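Local atomic coordinates of PHOX (Pseudomonas fluorescens, PDB entry 4A9V), a protein that catalyses the hydrolysis of phosphate monoesters as an alkaline phosphatase, using a complex iron-calcium cofactor held in a beta-propeller. Residues Asp198-Ser203 with Pro240-Arg245; Arg264-Arg269 with Tyr299-Arg304; Ser359-Ala362 with Glu366-Ile369. All blocks are in the same frame, centred on the assembly; numbering follows the deposited sequence.

Contact 1: Asp198-Ser203 with Pro240-Arg245; sequences DCFGSS and PNELNR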
ATOM      1  N   ASP A 198     -12.251  -6.717  -6.519  1.00  8.09           N
ATOM      2  CA  ASP A 198     -12.004  -7.002  -7.938  1.00  8.66           C
ATOM      3  C   ASP A 198     -12.090  -8.497  -8.223  1.00  8.13           C
ATOM      4  O   ASP A 198     -12.349  -8.905  -9.357  1.00  9.44           O
ATOM      5  CB  ASP A 198     -10.608  -6.524  -8.341  1.00  9.54           C
ATOM      6  CG  ASP A 198     -10.475  -5.013  -8.367  1.00 12.01           C
ATOM      7  OD1 ASP A 198     -11.440  -4.299  -8.021  1.00 13.56           O
ATOM      8  OD2 ASP A 198      -9.379  -4.543  -8.742  1.00 13.73           O
ATOM      9  N   CYS A 199     -11.753  -9.300  -7.217  1.00  7.54           N
ATOM     10  CA  CYS A 199     -11.565 -10.739  -7.376  1.00  8.25           C
ATOM     11  C   CYS A 199     -12.867 -11.523  -7.334  1.00  7.77           C
ATOM     12  O   CYS A 199     -12.861 -12.726  -7.568  1.00  9.06           O
ATOM     13  CB  CYS A 199     -10.632 -11.245  -6.281  1.00  8.92           C
ATOM     14  SG  CYS A 199      -8.992 -10.513  -6.341  1.00  9.92           S
ATOM     15  N   PHE A 200     -13.960 -10.857  -6.968  1.00  7.74           N
ATOM     16  CA  PHE A 200     -15.250 -11.520  -6.816  1.00  8.27           C
ATOM     17  C   PHE A 200     -16.133 -11.262  -8.026  1.00  8.59           C
ATOM     18  O   PHE A 200     -16.016 -10.241  -8.693  1.00  9.23           O
ATOM     19  CB  PHE A 200     -15.936 -11.025  -5.544  1.00  8.37           C
ATOM     20  CG  PHE A 200     -15.249 -11.470  -4.282  1.00  7.82           C
ATOM     21  CD1 PHE A 200     -14.117 -10.812  -3.819  1.00  7.82           C
ATOM     22  CD2 PHE A 200     -15.682 -12.599  -3.603  1.00  8.21           C
ATOM     23  CE1 PHE A 200     -13.435 -11.280  -2.713  1.00  8.17           C
ATOM     24  CE2 PHE A 200     -15.006 -13.072  -2.495  1.00  9.20           C
ATOM     25  CZ  PHE A 200     -13.869 -12.418  -2.058  1.00  8.76           C
ATOM     26  N   GLY A 201     -16.975 -12.232  -8.338  1.00  9.22           N
ATOM     27  CA  GLY A 201     -17.981 -12.060  -9.375  1.00 10.50           C
ATOM     28  C   GLY A 201     -19.191 -12.893  -9.032  1.00 10.01           C
ATOM     29  O   GLY A 201     -19.361 -13.281  -7.880  1.00 10.40           O
ATOM     30  N   SER A 202     -20.026 -13.183 -10.019  1.00 10.26           N
ATOM     31  CA  SER A 202     -21.139 -14.073  -9.796  1.00  9.61           C
ATOM     32  C   SER A 202     -21.420 -14.866 -11.055  1.00 11.97           C
ATOM     33  O   SER A 202     -21.273 -14.355 -12.170  1.00 12.88           O
ATOM     34  CB  SER A 202     -22.390 -13.293  -9.394  1.00 12.71           C
ATOM     35  OG  SER A 202     -23.480 -14.180  -9.221  1.00 12.25           O
ATOM     36  N   SER A 203     -21.850 -16.108 -10.870  1.00 11.21           N
ATOM     37  CA  SER A 203     -22.338 -16.915 -11.976  1.00 12.75           C
ATOM     38  C   SER A 203     -23.671 -16.400 -12.515  1.00 13.63           C
ATOM     39  O   SER A 203     -24.090 -16.799 -13.591  1.00 17.33           O
ATOM     40  CB  SER A 203     -22.457 -18.378 -11.552  1.00 15.51           C
ATOM     41  OG  SER A 203     -23.106 -18.519 -10.303  1.00 17.07           O
ATOM     42  N   PRO A 240     -21.745 -15.270  -0.720  1.00  9.82           N
ATOM     43  CA  PRO A 240     -21.695 -13.813  -0.627  1.00 10.10           C
ATOM     44  C   PRO A 240     -20.944 -13.281   0.590  1.00  8.86           C
ATOM     45  O   PRO A 240     -20.329 -12.221   0.515  1.00  9.76           O
ATOM     46  CB  PRO A 240     -23.173 -13.417  -0.575  1.00 11.40           C
ATOM     47  CG  PRO A 240     -23.872 -14.628  -0.062  1.00 11.36           C
ATOM     48  CD  PRO A 240     -23.124 -15.780  -0.666  1.00 10.77           C
ATOM     49  N   ASN A 241     -20.960 -14.001   1.706  1.00  9.23           N
ATOM     50  CA  ASN A 241     -20.273 -13.493   2.891  1.00  9.44           C
ATOM     51  C   ASN A 241     -18.764 -13.598   2.780  1.00  9.08           C
ATOM     52  O   ASN A 241     -18.052 -12.976   3.573  1.00  9.06           O
ATOM     53  CB  ASN A 241     -20.727 -14.185   4.170  1.00 10.35           C
ATOM     54  CG  ASN A 241     -22.105 -13.744   4.623  1.00 10.77           C
ATOM     55  OD1 ASN A 241     -22.696 -12.812   4.071  1.00 12.70           O
ATOM     56  ND2 ASN A 241     -22.594 -14.372   5.676  1.00 12.55           N
ATOM     57  N   GLU A 242     -18.254 -14.304   1.774  1.00  9.15           N
ATOM     58  CA  GLU A 242     -16.809 -14.293   1.561  1.00  8.16           C
ATOM     59  C   GLU A 242     -16.304 -12.879   1.289  1.00  8.08           C
ATOM     60  O   GLU A 242     -15.192 -12.542   1.684  1.00  8.07           O
ATOM     61  CB  GLU A 242     -16.390 -15.247   0.439  1.00  8.40           C
ATOM     62  CG  GLU A 242     -14.880 -15.429   0.308  1.00  8.27           C
ATOM     63  CD  GLU A 242     -14.232 -16.180   1.456  1.00  8.60           C
ATOM     64  OE1 GLU A 242     -14.958 -16.691   2.336  1.00  8.99           O
ATOM     65  OE2 GLU A 242     -12.979 -16.263   1.475  1.00  8.92           O
ATOM     66  N   LEU A 243     -17.135 -12.028   0.684  1.00  8.14           N
ATOM     67  CA  LEU A 243     -16.750 -10.632   0.454  1.00  8.45           C
ATOM     68  C   LEU A 243     -16.401  -9.913   1.759  1.00  7.74           C
ATOM     69  O   LEU A 243     -15.645  -8.942   1.754  1.00  8.03           O
ATOM     70  CB  LEU A 243     -17.889  -9.901  -0.265  1.00  8.86           C
ATOM     71  CG  LEU A 243     -17.493  -8.600  -0.969  1.00  8.51           C
ATOM     72  CD1 LEU A 243     -16.681  -8.889  -2.220  1.00 10.24           C
ATOM     73  CD2 LEU A 243     -18.712  -7.756  -1.301  1.00 10.17           C
ATOM     74  N   ASN A 244     -17.012 -10.335   2.863  1.00  7.85           N
ATOM     75  CA  ASN A 244     -16.819  -9.667   4.144  1.00  7.52           C
ATOM     76  C   ASN A 244     -15.541 -10.088   4.856  1.00  7.81           C
ATOM     77  O   ASN A 244     -15.113  -9.429   5.803  1.00  8.25           O
ATOM     78  CB  ASN A 244     -18.009  -9.919   5.061  1.00  8.08           C
ATOM     79  CG  ASN A 244     -19.291  -9.365   4.502  1.00  9.67           C
ATOM     80  OD1 ASN A 244     -19.284  -8.367   3.790  1.00 12.14           O
ATOM     81  ND2 ASN A 244     -20.400 -10.027   4.803  1.00 10.64           N
ATOM     82  N   ARG A 245     -14.933 -11.176   4.393  1.00  7.23           N
ATOM     83  CA  ARG A 245     -13.794 -11.791   5.065  1.00  7.55           C
ATOM     84  C   ARG A 245     -12.461 -11.329   4.457  1.00  6.88           C
ATOM     85  O   ARG A 245     -11.397 -11.830   4.827  1.00  7.60           O
ATOM     86  CB  ARG A 245     -13.948 -13.310   5.036  1.00  7.65           C
ATOM     87  CG  ARG A 245     -15.083 -13.782   5.946  1.00  8.83           C
ATOM     88  CD  ARG A 245     -15.872 -14.954   5.397  1.00  8.34           C
ATOM     89  NE  ARG A 245     -15.044 -16.127   5.126  1.00  8.46           N
ATOM     90  CZ  ARG A 245     -14.649 -16.992   6.050  1.00  8.71           C
ATOM     91  NH1 ARG A 245     -15.022 -16.844   7.312  1.00  9.09           N
ATOM     92  NH2 ARG A 245     -13.875 -18.011   5.708  1.00  9.67           N
TER
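One face of the Phe200 ring carries the CD1 methyl of Leu243, while the ring edge meets the aliphatic CG of Glu242. Leu243 CD1 sits 3.5 Å above the plane of the Phe200 ring, displaced from the centre toward the CG-CD1 side, and its 24° lean from the ring normal still makes a CH-pi contact. At the far end of the ring, Phe200 CE2 comes within 3.7 Å of Glu242 CG, close to the ring plane. With CG anti to its carbonyl carbon, Phe200 reaches from its loop to two successive side chains of the 3-10 turn 240-244. A flat aromatic suits this place because it offers a face to a methyl and an edge to a methylene at once. The bend of Glu242 at chi2 (69°) turns its carboxylate away from the ring and toward Arg245, whose NE donates to Glu242 OE1 at 2.8 Å in a salt bridge. That nitrogen arrives from above the carboxylate plane, 43° out of it, whereas the oxygen lies near the guanidinium plane. Arg233 and His246 hold Glu242 OE2, and Asp166 pairs with Arg245, which probably offsets much of the cost of burying these charges. The contact joins the loop after strand 189-193 to the loop before strand 249-252, the neighbouring strand of the same mixed sheet, with helix 211-216 on the chain between them.

Contact 2: Arg264-Arg269 with Tyr299-Arg304; sequences RTALGR and YKFVSR. With EDO (1,2-ethanediol), chain M.
Leu267 sets a methyl almost exactly over the middle of the Phe301 ring: CD1 of Leu267 lies 3.6 Å from the Phe301 ring centroid and only 9° off the normal, a nearly ideal CH-pi contact. Its distances to the six ring carbons are therefore all similar. CG of Phe301 is anti to the backbone N (chi1 176°), which carries the ring off strand 296-303 so that one face turns to Leu267, the two side chains crossing at about a right angle. Beside this pair, the small Ala266 lets the loop come close: Ala266 CB is 3.8 Å from Phe301 CE1, and Ala266 O is 3.5 Å from Phe301 CD1, approaching the ring obliquely. An alanine in place of Phe301 would remove the ring face that receives Leu267 CD1 and is likely to leave a gap between loop and strand. Tight turning presents Ala266 and Leu267 together, with Leu267 N bonded to Arg264 O and Gly268 N to Thr265 O. At the loop's start, Arg264 forms salt bridges with Glu251 and Asp320. Its NH2 also makes a weak, bent bond (2.7 Å, 122°) to O2 of a 1,2-ethanediol molecule, probably from the crystallisation liquor. The successive antiparallel strands 284-290, 296-303 and 322-329 are as expected in the blades of a beta-propeller, and the loop leading from strand 262-264 to 276-279 packs on the middle one of these three.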
ATOM      1  N   ARG A 264      -7.240  -8.278  11.532  1.00  6.23           N
ATOM      2  CA  ARG A 264      -7.509  -7.451  12.703  1.00  6.60           C
ATOM      3  C   ARG A 264      -8.743  -6.579  12.440  1.00  6.54           C
ATOM      4  O   ARG A 264      -8.642  -5.455  11.945  1.00  6.73           O
ATOM      5  CB  ARG A 264      -6.285  -6.593  13.032  1.00  7.06           C
ATOM      6  CG  ARG A 264      -5.072  -7.409  13.447  1.00  7.07           C
ATOM      7  CD  ARG A 264      -5.304  -8.153  14.754  1.00  8.07           C
ATOM      8  NE  ARG A 264      -4.104  -8.850  15.206  1.00  7.89           N
ATOM      9  CZ  ARG A 264      -4.063  -9.680  16.243  1.00  8.78           C
ATOM     10  NH1 ARG A 264      -5.142  -9.871  16.990  1.00 10.02           N
ATOM     11  NH2 ARG A 264      -2.940 -10.308  16.536  1.00  9.87           N
ATOM     12  N   THR A 265      -9.922  -7.105  12.758  1.00  6.26           N
ATOM     13  CA  THR A 265     -11.160  -6.444  12.371  1.00  6.68           C
ATOM     14  C   THR A 265     -11.420  -5.116  13.095  1.00  6.97           C
ATOM     15  O   THR A 265     -12.195  -4.300  12.598  1.00  7.22           O
ATOM     16  CB  THR A 265     -12.396  -7.364  12.467  1.00  7.97           C
ATOM     17  OG1 THR A 265     -12.643  -7.734  13.831  1.00  8.02           O
ATOM     18  CG2 THR A 265     -12.219  -8.607  11.601  1.00  7.96           C
ATOM     19  N   ALA A 266     -10.766  -4.870  14.230  1.00  6.81           N
ATOM     20  CA  ALA A 266     -10.930  -3.587  14.908  1.00  7.10           C
ATOM     21  C   ALA A 266     -10.454  -2.411  14.059  1.00  7.16           C
ATOM     22  O   ALA A 266     -10.833  -1.273  14.318  1.00  7.72           O
ATOM     23  CB  ALA A 266     -10.225  -3.580  16.255  1.00  7.59           C
ATOM     24  N   LEU A 267      -9.606  -2.673  13.067  1.00  6.56           N
ATOM     25  CA  LEU A 267      -9.067  -1.614  12.216  1.00  6.66           C
ATOM     26  C   LEU A 267      -9.956  -1.330  11.001  1.00  6.81           C
ATOM     27  O   LEU A 267      -9.680  -0.406  10.238  1.00  7.76           O
ATOM     28  CB  LEU A 267      -7.634  -1.945  11.777  1.00  7.00           C
ATOM     29  CG  LEU A 267      -6.524  -1.605  12.778  1.00  6.91           C
ATOM     30  CD1 LEU A 267      -6.688  -2.329  14.112  1.00  7.77           C
ATOM     31  CD2 LEU A 267      -5.162  -1.914  12.169  1.00  8.14           C
ATOM     32  N   GLY A 268     -11.082  -2.035  10.894  1.00  6.41           N
ATOM     33  CA  GLY A 268     -12.098  -1.707   9.898  1.00  6.74           C
ATOM     34  C   GLY A 268     -11.872  -2.364   8.545  1.00  6.55           C
ATOM     35  O   GLY A 268     -10.747  -2.760   8.216  1.00  6.68           O
ATOM     36  N   ARG A 269     -12.950  -2.475   7.773  1.00  6.49           N
ATOM     37  CA  ARG A 269     -12.916  -3.084   6.448  1.00  6.55           C
ATOM     38  C   ARG A 269     -13.123  -2.014   5.384  1.00  6.22           C
ATOM     39  O   ARG A 269     -14.112  -1.275   5.419  1.00  6.91           O
ATOM     40  CB  ARG A 269     -14.009  -4.154   6.329  1.00  7.31           C
ATOM     41  CG  ARG A 269     -14.147  -4.734   4.934  1.00  6.83           C
ATOM     42  CD  ARG A 269     -15.035  -5.961   4.959  1.00  6.97           C
ATOM     43  NE  ARG A 269     -15.474  -6.360   3.627  1.00  7.50           N
ATOM     44  CZ  ARG A 269     -16.538  -5.870   3.003  1.00  7.64           C
ATOM     45  NH1 ARG A 269     -17.279  -4.925   3.561  1.00  8.08           N
ATOM     46  NH2 ARG A 269     -16.820  -6.282   1.779  1.00  8.01           N
ATOM     47  N   TYR A 299      -8.643   7.183   7.812  1.00  6.88           N
ATOM     48  CA  TYR A 299      -9.018   6.595   9.098  1.00  7.14           C
ATOM     49  C   TYR A 299      -7.833   6.586  10.074  1.00  6.23           C
ATOM     50  O   TYR A 299      -6.671   6.727   9.684  1.00  6.62           O
ATOM     51  CB  TYR A 299      -9.526   5.158   8.911  1.00  6.47           C
ATOM     52  CG  TYR A 299     -10.766   5.033   8.057  1.00  6.71           C
ATOM     53  CD1 TYR A 299     -10.686   5.062   6.666  1.00  6.54           C
ATOM     54  CD2 TYR A 299     -12.007   4.788   8.630  1.00  6.77           C
ATOM     55  CE1 TYR A 299     -11.818   4.911   5.881  1.00  6.84           C
ATOM     56  CE2 TYR A 299     -13.135   4.604   7.850  1.00  7.88           C
ATOM     57  CZ  TYR A 299     -13.039   4.674   6.484  1.00  7.34           C
ATOM     58  OH  TYR A 299     -14.182   4.487   5.741  1.00  7.70           O
ATOM     59  N   LYS A 300      -8.138   6.358  11.347  1.00  6.49           N
ATOM     60  CA  LYS A 300      -7.143   6.322  12.419  1.00  6.98           C
ATOM     61  C   LYS A 300      -7.645   5.366  13.495  1.00  6.84           C
ATOM     62  O   LYS A 300      -8.731   5.552  14.030  1.00  8.04           O
ATOM     63  CB  LYS A 300      -6.968   7.724  13.003  1.00  7.40           C
ATOM     64  CG  LYS A 300      -6.060   7.832  14.210  1.00  7.53           C
ATOM     65  CD  LYS A 300      -6.270   9.195  14.857  1.00  8.73           C
ATOM     66  CE  LYS A 300      -5.342   9.462  16.028  1.00  9.40           C
ATOM     67  NZ  LYS A 300      -5.683  10.761  16.671  1.00  9.13           N
ATOM     68  N   PHE A 301      -6.832   4.379  13.839  1.00  6.36           N
ATOM     69  CA  PHE A 301      -7.139   3.479  14.942  1.00  6.55           C
ATOM     70  C   PHE A 301      -6.232   3.813  16.115  1.00  6.61           C
ATOM     71  O   PHE A 301      -5.035   4.033  15.940  1.00  7.19           O
ATOM     72  CB  PHE A 301      -6.908   2.029  14.518  1.00  7.13           C
ATOM     73  CG  PHE A 301      -7.109   1.036  15.631  1.00  7.05           C
ATOM     74  CD1 PHE A 301      -8.381   0.625  15.997  1.00  8.30           C
ATOM     75  CD2 PHE A 301      -6.024   0.534  16.329  1.00  8.11           C
ATOM     76  CE1 PHE A 301      -8.561  -0.253  17.051  1.00  9.56           C
ATOM     77  CE2 PHE A 301      -6.200  -0.382  17.347  1.00 10.58           C
ATOM     78  CZ  PHE A 301      -7.472  -0.778  17.709  1.00  9.96           C
ATOM     79  N   VAL A 302      -6.808   3.843  17.310  1.00  7.27           N
ATOM     80  CA  VAL A 302      -6.029   4.033  18.534  1.00  7.32           C
ATOM     81  C   VAL A 302      -6.318   2.885  19.493  1.00  7.27           C
ATOM     82  O   VAL A 302      -7.473   2.616  19.807  1.00  8.10           O
ATOM     83  CB  VAL A 302      -6.368   5.366  19.228  1.00  8.29           C
ATOM     84  CG1 VAL A 302      -5.495   5.550  20.457  1.00 10.16           C
ATOM     85  CG2 VAL A 302      -6.215   6.530  18.254  1.00  9.07           C
ATOM     86  N   SER A 303      -5.282   2.167  19.912  1.00  7.23           N
ATOM     87  CA  SER A 303      -5.485   0.990  20.745  1.00  7.21           C
ATOM     88  C   SER A 303      -6.015   1.361  22.122  1.00  7.50           C
ATOM     89  O   SER A 303      -5.770   2.450  22.640  1.00  8.91           O
ATOM     90  CB  SER A 303      -4.202   0.162  20.865  1.00  7.76           C
ATOM     91  OG  SER A 303      -3.193   0.827  21.595  1.00  7.55           O
ATOM     92  N   ARG A 304      -6.672   0.395  22.747  1.00  7.97           N
ATOM     93  CA  ARG A 304      -7.076   0.502  24.143  1.00  8.32           C
ATOM     94  C   ARG A 304      -5.867   0.466  25.063  1.00  8.17           C
ATOM     95  O   ARG A 304      -5.763   1.263  25.992  1.00  9.32           O
ATOM     96  CB  ARG A 304      -8.016  -0.654  24.488  1.00  8.64           C
ATOM     97  CG  ARG A 304      -8.517  -0.665  25.927  1.00 10.88           C
ATOM     98  CD  ARG A 304      -9.196  -1.983  26.271  1.00 11.91           C
ATOM     99  NE  ARG A 304      -8.243  -3.088  26.230  1.00 10.91           N
ATOM    100  CZ  ARG A 304      -8.574  -4.373  26.248  1.00 12.41           C
ATOM    101  NH1 ARG A 304      -9.848  -4.742  26.213  1.00 14.09           N
ATOM    102  NH2 ARG A 304      -7.617  -5.290  26.210  1.00 12.49           N
TER
HETATM  103  C1  EDO M 907       0.862 -11.996  14.296  1.00 41.06           C
HETATM  104  O1  EDO M 907       1.810 -11.914  15.367  1.00 65.33           O
HETATM  105  C2  EDO M 907      -0.491 -11.492  14.786  1.00 30.17           C
HETATM  106  O2  EDO M 907      -0.434 -11.308  16.206  1.00112.73           O

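Contact 3: Ser359-Ala362 with Glu366-Ile369; sequences SGFA and EVLI
Phe361 and Val367 form the buried, apolar side of this contact, and Ala362 with Glu366 its more open, polar side, where the shortest approaches are found. Phe361 CB lies 4.0 Å from Val367 CG2, and the CD2 corner of the Phe361 ring comes near the helix backbone, 3.9 Å from Val367 CA, the two side chains crossing at about a right angle. The carbonyl oxygen of Glu366 comes to the edge of the Phe361 ring, near its plane, where the aromatic C-H groups can tolerate an oxygen; Ser359 OG also lies at the edge. With a branched CB, Val367 offers CG2 to the phenylalanine without a long chain that would push the loop away from the helix.

Toward solvent the packing gives way to a directed bond. Ala362 N donates to Glu366 OE1 at 2.9 Å, nearly straight at 170°, though the donor stands 61° out of the carboxylate plane. Beyond CG the Glu366 chain is extended (chi2 -168°), which gives the carboxylate the reach to meet the loop, and Ala362 CB touches Glu366 OE1 at 3.5 Å. Alanine fits because its lone methyl leaves room for the carboxylate beside the backbone N-H. Exposed Gly360 adopts a positive phi at which a CB would meet the preceding carbonyl oxygen, so glycine suits the turn.

At the start of the helix, Asp363 OD1 accepts a bond from Glu366 N, so Glu366 is held at both its backbone and its carboxylate. The loop after strand 340-347 thus folds back on the first turn of helix 364-369, while helix 371-377 packs against Phe361 through Leu373, Ala374 and Val377.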
ATOM      1  N   SER A 359     -29.657   3.671  11.388  1.00 19.74           N
ATOM      2  CA  SER A 359     -28.803   3.967  10.240  1.00 19.87           C
ATOM      3  C   SER A 359     -28.141   2.701   9.697  1.00 21.77           C
ATOM      4  O   SER A 359     -27.361   2.767   8.746  1.00 21.40           O
ATOM      5  CB  SER A 359     -27.742   5.015  10.601  1.00 18.90           C
ATOM      6  OG  SER A 359     -26.961   4.603  11.709  1.00 17.76           O
ATOM      7  N   GLY A 360     -28.596   1.546  10.177  1.00 19.99           N
ATOM      8  CA  GLY A 360     -28.353   0.275   9.496  1.00 19.68           C
ATOM      9  C   GLY A 360     -27.271  -0.580  10.135  1.00 17.84           C
ATOM     10  O   GLY A 360     -26.745  -1.489   9.501  1.00 20.33           O
ATOM     11  N   PHE A 361     -26.900  -0.264  11.373  1.00 14.93           N
ATOM     12  CA  PHE A 361     -25.830  -0.991  12.056  1.00 14.31           C
ATOM     13  C   PHE A 361     -26.375  -1.650  13.316  1.00 16.21           C
ATOM     14  O   PHE A 361     -26.818  -0.975  14.242  1.00 17.09           O
ATOM     15  CB  PHE A 361     -24.686  -0.044  12.418  1.00 13.67           C
ATOM     16  CG  PHE A 361     -24.168   0.748  11.255  1.00 12.82           C
ATOM     17  CD1 PHE A 361     -24.745   1.956  10.920  1.00 13.32           C
ATOM     18  CD2 PHE A 361     -23.163   0.244  10.450  1.00 12.11           C
ATOM     19  CE1 PHE A 361     -24.326   2.655   9.807  1.00 14.16           C
ATOM     20  CE2 PHE A 361     -22.708   0.962   9.364  1.00 13.30           C
ATOM     21  CZ  PHE A 361     -23.318   2.149   9.018  1.00 14.56           C
ATOM     22  N   ALA A 362     -26.392  -2.976  13.325  1.00 15.19           N
ATOM     23  CA  ALA A 362     -26.979  -3.714  14.439  1.00 16.36           C
ATOM     24  C   ALA A 362     -26.074  -3.704  15.667  1.00 14.96           C
ATOM     25  O   ALA A 362     -26.534  -3.881  16.795  1.00 17.14           O
ATOM     26  CB  ALA A 362     -27.274  -5.145  14.020  1.00 19.79           C
ATOM     27  N   GLU A 366     -20.823  -4.850  12.740  1.00  9.93           N
ATOM     28  CA  GLU A 366     -21.316  -4.299  11.481  1.00 10.44           C
ATOM     29  C   GLU A 366     -20.730  -2.933  11.149  1.00  9.23           C
ATOM     30  O   GLU A 366     -20.497  -2.620   9.987  1.00  9.75           O
ATOM     31  CB  GLU A 366     -22.842  -4.239  11.494  1.00 11.42           C
ATOM     32  CG  GLU A 366     -23.473  -5.618  11.523  1.00 15.60           C
ATOM     33  CD  GLU A 366     -24.967  -5.622  11.248  1.00 20.14           C
ATOM     34  OE1 GLU A 366     -25.560  -4.546  11.013  1.00 17.69           O
ATOM     35  OE2 GLU A 366     -25.531  -6.733  11.163  1.00 24.53           O
ATOM     36  N   VAL A 367     -20.489  -2.119  12.171  1.00  9.33           N
ATOM     37  CA  VAL A 367     -19.798  -0.852  11.984  1.00  9.11           C
ATOM     38  C   VAL A 367     -18.440  -1.072  11.320  1.00  9.24           C
ATOM     39  O   VAL A 367     -18.052  -0.327  10.421  1.00 10.21           O
ATOM     40  CB  VAL A 367     -19.643  -0.100  13.322  1.00  9.55           C
ATOM     41  CG1 VAL A 367     -18.831   1.172  13.134  1.00 10.26           C
ATOM     42  CG2 VAL A 367     -21.011   0.220  13.910  1.00 11.01           C
ATOM     43  N   LEU A 368     -17.722  -2.096  11.762  1.00  8.23           N
ATOM     44  CA  LEU A 368     -16.379  -2.363  11.250  1.00  7.91           C
ATOM     45  C   LEU A 368     -16.410  -3.002   9.857  1.00  7.39           C
ATOM     46  O   LEU A 368     -15.671  -2.594   8.960  1.00  7.47           O
ATOM     47  CB  LEU A 368     -15.624  -3.256  12.234  1.00  7.78           C
ATOM     48  CG  LEU A 368     -15.381  -2.616  13.603  1.00  9.16           C
ATOM     49  CD1 LEU A 368     -14.945  -3.676  14.600  1.00 10.89           C
ATOM     50  CD2 LEU A 368     -14.370  -1.491  13.504  1.00 10.00           C
ATOM     51  N   ILE A 369     -17.292  -3.978   9.661  1.00  7.58           N
ATOM     52  CA  ILE A 369     -17.425  -4.645   8.371  1.00  7.68           C
ATOM     53  C   ILE A 369     -17.860  -3.634   7.304  1.00  7.79           C
ATOM     54  O   ILE A 369     -17.435  -3.709   6.151  1.00  8.10           O
ATOM     55  CB  ILE A 369     -18.413  -5.826   8.475  1.00  7.94           C
ATOM     56  CG1 ILE A 369     -17.886  -6.888   9.449  1.00  8.87           C
ATOM     57  CG2 ILE A 369     -18.669  -6.443   7.108  1.00  8.65           C
ATOM     58  CD1 ILE A 369     -18.937  -7.880   9.902  1.00  9.71           C
TER

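Arg269 ties the three contacts together. Its NH2 lies 2.9 Å from Leu243 O of contact 1, and its NH1 lies 2.9 Å from Ile369 O of contact 3, both probable hydrogen bonds. The backbone adds another, Arg269 N to Leu368 O at 3.0 Å. Contacts 2 and 3 have centres about 15 Å apart, whereas that of contact 1 is about 19 Å from contact 3 and 23 Å from contact 2. Along the chain they follow in series, none enclosing another. All three lie away from the metal cofactor, yet 198-203 comes shortly after the iron-site residue Glu194, and 264-269 leads to Glu273, which serves both the iron and the calcium sites.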